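Local coordinates for protein probable starch synthase 4, chloroplastic/amyloplastic (Arabidopsis thaliana, PDB 6GNE) that is probably a plastid starch synthase with the two-domain GT-B glycosyltransferase fold, here holding ADP and a glycan in the cleft between its domains, at residues 224-228 with 490-494; 260-266 with 481-486; 401-405 with 420-425. One frame throughout, in Å; residues are numbered along the deposited sequence.

Contact 1. Residues 224-228 with 490-494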
# COMPACT_ATOMS: atom_id res chain seq x y z
N ASN A 224 -19.91 -5.99 6.25
CA ASN A 224 -20.03 -7.33 6.84
C ASN A 224 -18.68 -7.92 7.26
O ASN A 224 -18.63 -8.83 8.11
CB ASN A 224 -20.69 -8.28 5.83
CG ASN A 224 -22.03 -7.78 5.37
OD1 ASN A 224 -22.22 -7.32 4.22
ND2 ASN A 224 -22.96 -7.82 6.29
N ILE A 225 -17.60 -7.42 6.63
CA ILE A 225 -16.24 -7.85 6.91
C ILE A 225 -15.37 -6.60 6.95
O ILE A 225 -15.43 -5.78 6.03
CB ILE A 225 -15.67 -8.80 5.79
CG1 ILE A 225 -16.58 -10.02 5.56
CG2 ILE A 225 -14.28 -9.30 6.13
CD1 ILE A 225 -16.36 -10.69 4.21
N VAL A 226 -14.56 -6.45 8.01
CA VAL A 226 -13.62 -5.33 8.10
C VAL A 226 -12.24 -5.85 8.35
O VAL A 226 -12.03 -6.56 9.33
CB VAL A 226 -13.98 -4.36 9.26
CG1 VAL A 226 -13.06 -3.14 9.21
CG2 VAL A 226 -15.49 -3.99 9.23
N THR A 227 -11.28 -5.52 7.49
CA THR A 227 -9.87 -5.91 7.73
C THR A 227 -8.92 -4.74 7.74
O THR A 227 -9.24 -3.65 7.27
CB THR A 227 -9.33 -6.97 6.72
OG1 THR A 227 -8.90 -6.34 5.50
CG2 THR A 227 -10.39 -8.03 6.42
N THR A 228 -7.75 -4.99 8.32
CA THR A 228 -6.58 -4.17 8.10
C THR A 228 -5.41 -5.08 7.77
O THR A 228 -5.53 -6.30 7.73
CB THR A 228 -6.29 -3.20 9.25
OG1 THR A 228 -5.28 -2.29 8.83
CG2 THR A 228 -5.86 -3.91 10.51
N TYR A 490 -8.73 -14.15 3.21
CA TYR A 490 -9.78 -13.29 2.67
C TYR A 490 -10.93 -14.12 2.04
O TYR A 490 -12.11 -13.84 2.26
CB TYR A 490 -9.24 -12.28 1.64
CG TYR A 490 -8.61 -11.02 2.22
CD1 TYR A 490 -9.38 -9.91 2.53
CD2 TYR A 490 -7.24 -10.92 2.42
CE1 TYR A 490 -8.81 -8.76 3.04
CE2 TYR A 490 -6.67 -9.77 2.92
CZ TYR A 490 -7.45 -8.69 3.23
OH TYR A 490 -6.88 -7.55 3.74
N GLU A 491 -10.56 -15.14 1.27
CA GLU A 491 -11.50 -16.04 0.64
C GLU A 491 -12.44 -16.69 1.67
O GLU A 491 -13.68 -16.75 1.43
CB GLU A 491 -10.74 -17.10 -0.17
CG GLU A 491 -11.59 -18.21 -0.82
CD GLU A 491 -10.75 -19.33 -1.42
OE1 GLU A 491 -10.93 -19.65 -2.60
OE2 GLU A 491 -9.89 -19.91 -0.72
N GLU A 492 -11.86 -17.17 2.78
CA GLU A 492 -12.64 -17.79 3.88
C GLU A 492 -13.57 -16.79 4.56
O GLU A 492 -14.66 -17.18 4.96
CB GLU A 492 -11.74 -18.49 4.92
CG GLU A 492 -11.10 -19.79 4.41
CD GLU A 492 -9.92 -20.35 5.26
OE1 GLU A 492 -9.39 -19.65 6.18
OE2 GLU A 492 -9.52 -21.53 4.99
N LEU A 493 -13.16 -15.52 4.65
CA LEU A 493 -14.06 -14.46 5.13
C LEU A 493 -15.20 -14.21 4.16
O LEU A 493 -16.35 -14.06 4.60
CB LEU A 493 -13.30 -13.17 5.43
CG LEU A 493 -12.29 -13.20 6.58
CD1 LEU A 493 -11.41 -11.95 6.54
CD2 LEU A 493 -12.91 -13.40 7.98
N TYR A 494 -14.90 -14.16 2.87
CA TYR A 494 -15.91 -13.99 1.82
C TYR A 494 -16.97 -15.09 1.82
O TYR A 494 -18.17 -14.80 1.83
CB TYR A 494 -15.28 -13.98 0.42
CG TYR A 494 -14.37 -12.82 0.03
CD1 TYR A 494 -14.23 -11.67 0.81
CD2 TYR A 494 -13.67 -12.88 -1.18
CE1 TYR A 494 -13.40 -10.64 0.42
CE2 TYR A 494 -12.85 -11.86 -1.57
CZ TYR A 494 -12.72 -10.74 -0.77
OH TYR A 494 -11.90 -9.73 -1.20
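Thr227 and Tyr490 make the polar link between strand 225-228 and the helix of residues 490-494: Thr227 OG1 and Tyr490 OH are 2.9 Å apart and hydrogen-bonded. The tyrosine reaches across with its hydroxyl leading, although its CB does not aim at the strand. CB of Thr227 does point toward the helix; chi1 of 82° tucks OG1 in over the backbone, flanked by N and C, and CG2 lies beside Tyr490 CE1 at 3.8 Å. OG1 has a second hydroxyl partner in Thr173 OG1, so this buried group joins strand 169-174 to the helix as well.

The rest is apolar. Ile225 and Leu493 approach at a slant, with Ile225 CG2 3.9 Å from Leu493 CD1. That same leucine methyl lies 4.1 Å from Thr227 CG2, so it packs against two side chains on one side of the strand. Farther out, Ile225 CD1 comes to 3.4 Å from Leu493 O and meets the Tyr494 ring at its edge, near the ring plane, 4.1 Å from CD1. The phenol of Tyr494 is anchored elsewhere, through its OH to His143 ND1. Tyr490 O, one turn earlier, lies over a face of this ring, near its rim.

The strand and helix axes run nearly antiparallel, at 165° and 10.2 Å apart. Strand 225-228 lies between parallel strands 169-174 and 257-259, and helix 484-499 covers it near the end of the chain. A C-terminal helix that returns to pack on the parallel sheet of the N-terminal, Rossmann-like domain is a familiar feature of the GT-B fold.

Contact 2. Residues 260-266 with 481-486. With AC1 (4,6-dideoxy-4-{[(1S,4R,5S,6S)-4,5,6-trihydroxy-3-(hydroxymethyl)cyclohex-2-en-1-yl]amino}-alpha-D-glucopyranose), chain C.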
# COMPACT_ATOMS: atom_id res chain seq x y z
N ILE A 260 -4.86 -8.94 8.57
CA ILE A 260 -4.29 -9.95 7.68
C ILE A 260 -3.09 -9.33 6.98
O ILE A 260 -3.24 -8.33 6.25
CB ILE A 260 -5.30 -10.40 6.60
CG1 ILE A 260 -6.50 -11.12 7.21
CG2 ILE A 260 -4.62 -11.32 5.58
CD1 ILE A 260 -7.66 -11.29 6.23
N LEU A 261 -1.93 -9.95 7.18
CA LEU A 261 -0.67 -9.47 6.61
C LEU A 261 -0.73 -9.48 5.10
O LEU A 261 -1.00 -10.53 4.51
CB LEU A 261 0.51 -10.32 7.09
CG LEU A 261 1.92 -9.77 6.84
CD1 LEU A 261 2.19 -8.43 7.55
CD2 LEU A 261 2.93 -10.83 7.25
N ASN A 262 -0.51 -8.32 4.48
CA ASN A 262 -0.42 -8.25 3.02
C ASN A 262 0.66 -9.24 2.50
O ASN A 262 1.69 -9.46 3.16
CB ASN A 262 -0.02 -6.85 2.54
CG ASN A 262 -1.06 -5.79 2.79
OD1 ASN A 262 -0.71 -4.61 2.88
ND2 ASN A 262 -2.34 -6.17 2.81
N GLY A 263 0.40 -9.86 1.36
CA GLY A 263 1.47 -10.37 0.52
C GLY A 263 1.95 -9.32 -0.48
O GLY A 263 1.54 -8.16 -0.44
N ILE A 264 2.86 -9.74 -1.35
CA ILE A 264 3.27 -8.99 -2.54
C ILE A 264 3.10 -9.89 -3.75
O ILE A 264 3.11 -11.14 -3.65
CB ILE A 264 4.74 -8.48 -2.47
CG1 ILE A 264 5.75 -9.62 -2.36
CG2 ILE A 264 4.93 -7.54 -1.28
CD1 ILE A 264 7.18 -9.17 -2.50
N ASP A 265 2.96 -9.24 -4.90
CA ASP A 265 2.82 -9.93 -6.16
C ASP A 265 4.18 -10.50 -6.54
O ASP A 265 4.98 -9.82 -7.15
CB ASP A 265 2.30 -8.97 -7.22
CG ASP A 265 1.98 -9.67 -8.52
OD1 ASP A 265 2.61 -10.70 -8.84
OD2 ASP A 265 1.11 -9.16 -9.25
N THR A 266 4.43 -11.75 -6.19
CA THR A 266 5.71 -12.38 -6.48
C THR A 266 5.94 -12.79 -7.96
O THR A 266 6.98 -13.35 -8.27
CB THR A 266 5.98 -13.59 -5.57
OG1 THR A 266 4.88 -14.48 -5.63
CG2 THR A 266 6.18 -13.15 -4.15
N PHE A 481 6.59 -14.81 0.11
CA PHE A 481 5.91 -13.51 0.28
C PHE A 481 4.68 -13.37 -0.59
O PHE A 481 4.05 -12.32 -0.61
CB PHE A 481 6.87 -12.35 -0.01
CG PHE A 481 8.05 -12.31 0.89
CD1 PHE A 481 7.89 -12.01 2.24
CD2 PHE A 481 9.32 -12.63 0.42
CE1 PHE A 481 8.98 -11.98 3.10
CE2 PHE A 481 10.42 -12.62 1.29
CZ PHE A 481 10.24 -12.29 2.63
N SER A 482 4.31 -14.43 -1.30
CA SER A 482 3.14 -14.37 -2.19
C SER A 482 1.82 -14.11 -1.42
O SER A 482 1.81 -14.14 -0.20
CB SER A 482 3.03 -15.66 -2.98
OG SER A 482 2.59 -16.68 -2.13
N TRP A 483 0.73 -13.88 -2.14
CA TRP A 483 -0.60 -13.78 -1.50
C TRP A 483 -1.20 -15.13 -1.13
O TRP A 483 -2.17 -15.15 -0.40
CB TRP A 483 -1.58 -13.01 -2.38
CG TRP A 483 -1.39 -11.57 -2.27
CD1 TRP A 483 -0.60 -10.78 -3.06
CD2 TRP A 483 -1.98 -10.72 -1.31
NE1 TRP A 483 -0.68 -9.48 -2.65
CE2 TRP A 483 -1.52 -9.41 -1.58
CE3 TRP A 483 -2.88 -10.92 -0.27
CZ2 TRP A 483 -1.89 -8.31 -0.81
CZ3 TRP A 483 -3.27 -9.81 0.50
CH2 TRP A 483 -2.76 -8.53 0.22
N GLY A 484 -0.64 -16.25 -1.60
CA GLY A 484 -1.16 -17.59 -1.29
C GLY A 484 -1.89 -17.72 0.05
O GLY A 484 -3.10 -17.99 0.13
N SER A 485 -1.14 -17.48 1.11
CA SER A 485 -1.64 -17.64 2.46
C SER A 485 -2.76 -16.64 2.84
O SER A 485 -3.84 -17.03 3.32
CB SER A 485 -0.48 -17.48 3.40
OG SER A 485 -0.77 -18.15 4.57
N SER A 486 -2.50 -15.35 2.62
CA SER A 486 -3.44 -14.29 2.99
C SER A 486 -4.65 -14.16 2.06
O SER A 486 -5.71 -13.74 2.52
CB SER A 486 -2.75 -12.93 3.09
OG SER A 486 -1.93 -12.95 4.21
C1 AC1 C . -3.01 6.39 0.78
O2 AC1 C . -4.90 5.67 2.13
C2 AC1 C . -3.65 5.23 1.55
C4A AC1 C . 0.45 -0.39 3.96
C3 AC1 C . -2.69 4.66 2.61
O3 AC1 C . -3.35 3.55 3.22
C4 AC1 C . -1.37 4.25 1.94
N4A AC1 C . -0.39 3.62 2.84
C5 AC1 C . -0.82 5.53 1.29
O5 AC1 C . -1.73 5.99 0.29
C6 AC1 C . 0.50 5.31 0.56
C1B AC1 C . -0.62 2.35 3.55
C2B AC1 C . 0.42 2.05 4.66
O2B AC1 C . 1.28 3.16 4.96
C3B AC1 C . 1.27 0.81 4.40
O3B AC1 C . 1.84 0.44 5.66
O4 AC1 C . 1.33 -1.47 3.65
C5B AC1 C . -0.44 -0.05 2.80
C7B AC1 C . -0.87 1.20 2.59
C6B AC1 C . -0.92 -1.15 1.88
O6B AC1 C . -1.73 -2.09 2.60
O HOH W 1 0.61 -6.80 -2.63
O HOH W 2 1.14 -13.32 -4.96
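Gly263 lies flat on the indole of Trp483, and this is the dense heart of the contact. Its CA stands 3.8 Å from the centroid of the five-membered ring, only 11° off the normal, a CH-pi contact, while its N sits above the middle of the whole ring system. Asn262 runs alongside the six-membered end, its amide plane turned 46° from the ring. Two direct bonds flank this CH-pi contact: Ile264 N donates to Phe481 O at 2.9 Å, almost straight at 172°, and Ser486 OG donates to Leu261 O at 2.6 Å, in the carbonyl plane.

The looser side is bridged by water. At the indole edge one water links Trp483 NE1 to Gly263 O, which do not bond directly, and a second links Trp483 N to Ile264 O. Beyond them Ser482, held by Asp480, weakly caps Gly484 N where the chain turns into the helix, and Gly484 and Ser485 are exposed.

At Asn262 the contact reaches the interdomain cleft. Asn262 OD1 accepts from AC1 O6B at 2.7 Å, so the loop lying over the tryptophan face forms part of the glycan pocket of this GT-B protein.

Contact 3. Residues 401-405 with 420-425. With ADP (adenosine-5'-diphosphate), chain F.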
# COMPACT_ATOMS: atom_id res chain seq x y z
N LEU A 401 5.29 -2.92 2.49
CA LEU A 401 5.60 -3.88 1.45
C LEU A 401 7.08 -3.87 1.06
O LEU A 401 7.61 -4.90 0.59
CB LEU A 401 4.75 -3.57 0.23
CG LEU A 401 3.24 -3.52 0.43
CD1 LEU A 401 2.57 -3.28 -0.92
CD2 LEU A 401 2.71 -4.80 1.04
N THR A 402 7.74 -2.73 1.26
CA THR A 402 9.11 -2.58 0.79
C THR A 402 10.09 -3.56 1.46
O THR A 402 11.04 -4.03 0.82
CB THR A 402 9.59 -1.17 1.01
OG1 THR A 402 9.52 -0.85 2.41
CG2 THR A 402 8.75 -0.17 0.16
N GLN A 403 9.84 -3.89 2.72
CA GLN A 403 10.66 -4.90 3.40
C GLN A 403 10.47 -6.30 2.80
O GLN A 403 11.40 -7.10 2.76
CB GLN A 403 10.39 -4.93 4.92
CG GLN A 403 9.18 -5.73 5.43
CD GLN A 403 7.87 -4.96 5.37
OE1 GLN A 403 7.76 -3.92 4.69
NE2 GLN A 403 6.87 -5.46 6.09
N MET A 404 9.26 -6.60 2.33
CA MET A 404 8.99 -7.86 1.67
C MET A 404 9.66 -7.91 0.29
O MET A 404 10.31 -8.91 -0.06
CB MET A 404 7.49 -8.10 1.55
CG MET A 404 6.76 -8.11 2.88
SD MET A 404 5.02 -8.53 2.76
CE MET A 404 4.40 -8.05 4.35
N ILE A 405 9.56 -6.81 -0.45
CA ILE A 405 10.19 -6.73 -1.77
C ILE A 405 11.69 -6.81 -1.59
O ILE A 405 12.35 -7.58 -2.31
CB ILE A 405 9.83 -5.42 -2.54
CG1 ILE A 405 8.30 -5.28 -2.75
CG2 ILE A 405 10.54 -5.36 -3.89
CD1 ILE A 405 7.87 -3.90 -3.19
N GLY A 420 3.14 -3.87 10.92
CA GLY A 420 3.44 -4.99 10.05
C GLY A 420 4.88 -5.44 10.05
O GLY A 420 5.16 -6.61 9.73
N LEU A 421 5.79 -4.53 10.39
CA LEU A 421 7.21 -4.83 10.39
C LEU A 421 7.48 -5.85 11.48
O LEU A 421 8.29 -6.74 11.33
CB LEU A 421 8.04 -3.54 10.59
CG LEU A 421 7.83 -2.47 9.53
CD1 LEU A 421 8.55 -1.19 9.86
CD2 LEU A 421 8.27 -2.96 8.15
N ASN A 422 6.74 -5.73 12.56
CA ASN A 422 6.81 -6.69 13.66
C ASN A 422 6.34 -8.12 13.29
O ASN A 422 6.70 -9.07 13.94
CB ASN A 422 5.95 -6.12 14.79
CG ASN A 422 6.23 -6.76 16.09
OD1 ASN A 422 7.37 -6.75 16.58
ND2 ASN A 422 5.18 -7.31 16.68
N ASP A 423 5.52 -8.23 12.27
CA ASP A 423 5.00 -9.48 11.72
C ASP A 423 5.78 -10.03 10.55
O ASP A 423 5.52 -11.18 10.17
CB ASP A 423 3.55 -9.29 11.25
CG ASP A 423 2.59 -8.94 12.38
OD1 ASP A 423 2.73 -9.49 13.46
OD2 ASP A 423 1.68 -8.13 12.19
N SER A 424 6.72 -9.27 9.97
CA SER A 424 7.52 -9.74 8.83
C SER A 424 9.06 -9.67 8.97
O SER A 424 9.78 -10.27 8.16
CB SER A 424 7.10 -8.91 7.62
OG SER A 424 7.21 -7.53 7.91
N VAL A 425 9.58 -8.93 9.97
CA VAL A 425 11.01 -8.77 10.16
C VAL A 425 11.42 -9.23 11.56
O VAL A 425 10.92 -8.75 12.56
CB VAL A 425 11.49 -7.33 9.91
CG1 VAL A 425 13.01 -7.25 9.88
CG2 VAL A 425 10.98 -6.84 8.56
PB ADP F . 3.17 3.14 1.77
O1B ADP F . 1.89 2.48 1.36
O2B ADP F . 3.83 4.01 0.74
O3B ADP F . 3.02 3.86 3.09
PA ADP F . 4.19 0.46 1.42
O1A ADP F . 5.49 -0.18 1.84
O2A ADP F . 2.95 -0.28 1.84
O3A ADP F . 4.24 1.96 2.02
O5' ADP F . 4.12 0.66 -0.17
C5' ADP F . 5.11 1.39 -0.89
C4' ADP F . 5.19 1.04 -2.39
O4' ADP F . 5.51 2.22 -3.15
C3' ADP F . 6.30 0.07 -2.73
O3' ADP F . 5.95 -0.62 -3.92
C2' ADP F . 7.47 0.97 -3.02
O2' ADP F . 8.45 0.35 -3.84
C1' ADP F . 6.80 2.10 -3.74
N9 ADP F . 7.50 3.40 -3.60
C8 ADP F . 7.47 4.22 -2.54
N7 ADP F . 8.19 5.34 -2.80
C5 ADP F . 8.67 5.25 -4.04
C6 ADP F . 9.53 6.08 -4.95
N6 ADP F . 10.01 7.28 -4.52
N1 ADP F . 9.79 5.59 -6.19
C2 ADP F . 9.32 4.38 -6.58
N3 ADP F . 8.56 3.58 -5.81
C4 ADP F . 8.21 3.96 -4.56
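The backbones of 401-405, at the start of helix 402-408, and 420-425, a weakly bonded helix running into a loop, come nearest at Met404 and Ser424, whose CA atoms are 7.5 Å apart. Gln403 spans the gap. Its CB already aims at 420-425; the bend at chi2 (-84°) lays the amide across that direction, and NE2 donates to Ser424 OG at 2.8 Å with an N-H...O angle of 166°. The serine oxygen lies in the plane of the amide, so this N-H is used squarely.

Ser424 OG passes the interaction on by donating to Gly420 O, 2.9 Å away, from above the carbonyl plane. Asp423 N reaches the same carbonyl oxygen from the opposite face. The hydroxyl thus both accepts and donates, a relay that should fix which end of the glutamine amide faces the serine.

Apolar groups close in around the amide. Leu421 CD2 stands directly over its face, 3.4 Å from Gln403 CD, and Val425 CG2 meets the aliphatic part at Gln403 CG, 3.8 Å away. Met404 adds a looser touch, its CE near Ser424 CB.

At the N-terminal end of helix 402-408, Leu401 N donates to ADP O1A at 2.8 Å, with a weak second bond from Thr402 N; the helix start may favour this phosphate electrostatically. Helix 402-408 connects parallel neighbours 389-392 and 412-416 in a beta-alpha-beta unit of the C-terminal domain's sheet. Ile392 of the first strand touches both Gln403 and Leu421, while Val425 rests on Pro413 and Ala415 of the second.

In the fold
Contact 2 sits at the corner between contacts 1 and 3, whose centres are 21 Å apart. Contacts 1 and 2, centres 15 Å apart, share helix 484-499 and join directly: Thr228 O and Ile260 N are 2.8 Å apart, probably hydrogen-bonded, and Tyr490 packs on Ile260. From contact 2 to contact 3 the centres are 11 Å apart. There Asn262 CB lies 3.7 Å from Leu401 CD2, and Ile264 packs on Met404. Contacts 2 and 3 reach the glycan and ADP pockets respectively, and the two sites are close, the Asn262 side chain being about 6 Å from ADP. Contacts 1 and 3 do not touch, their nearest atoms being about 9 Å apart.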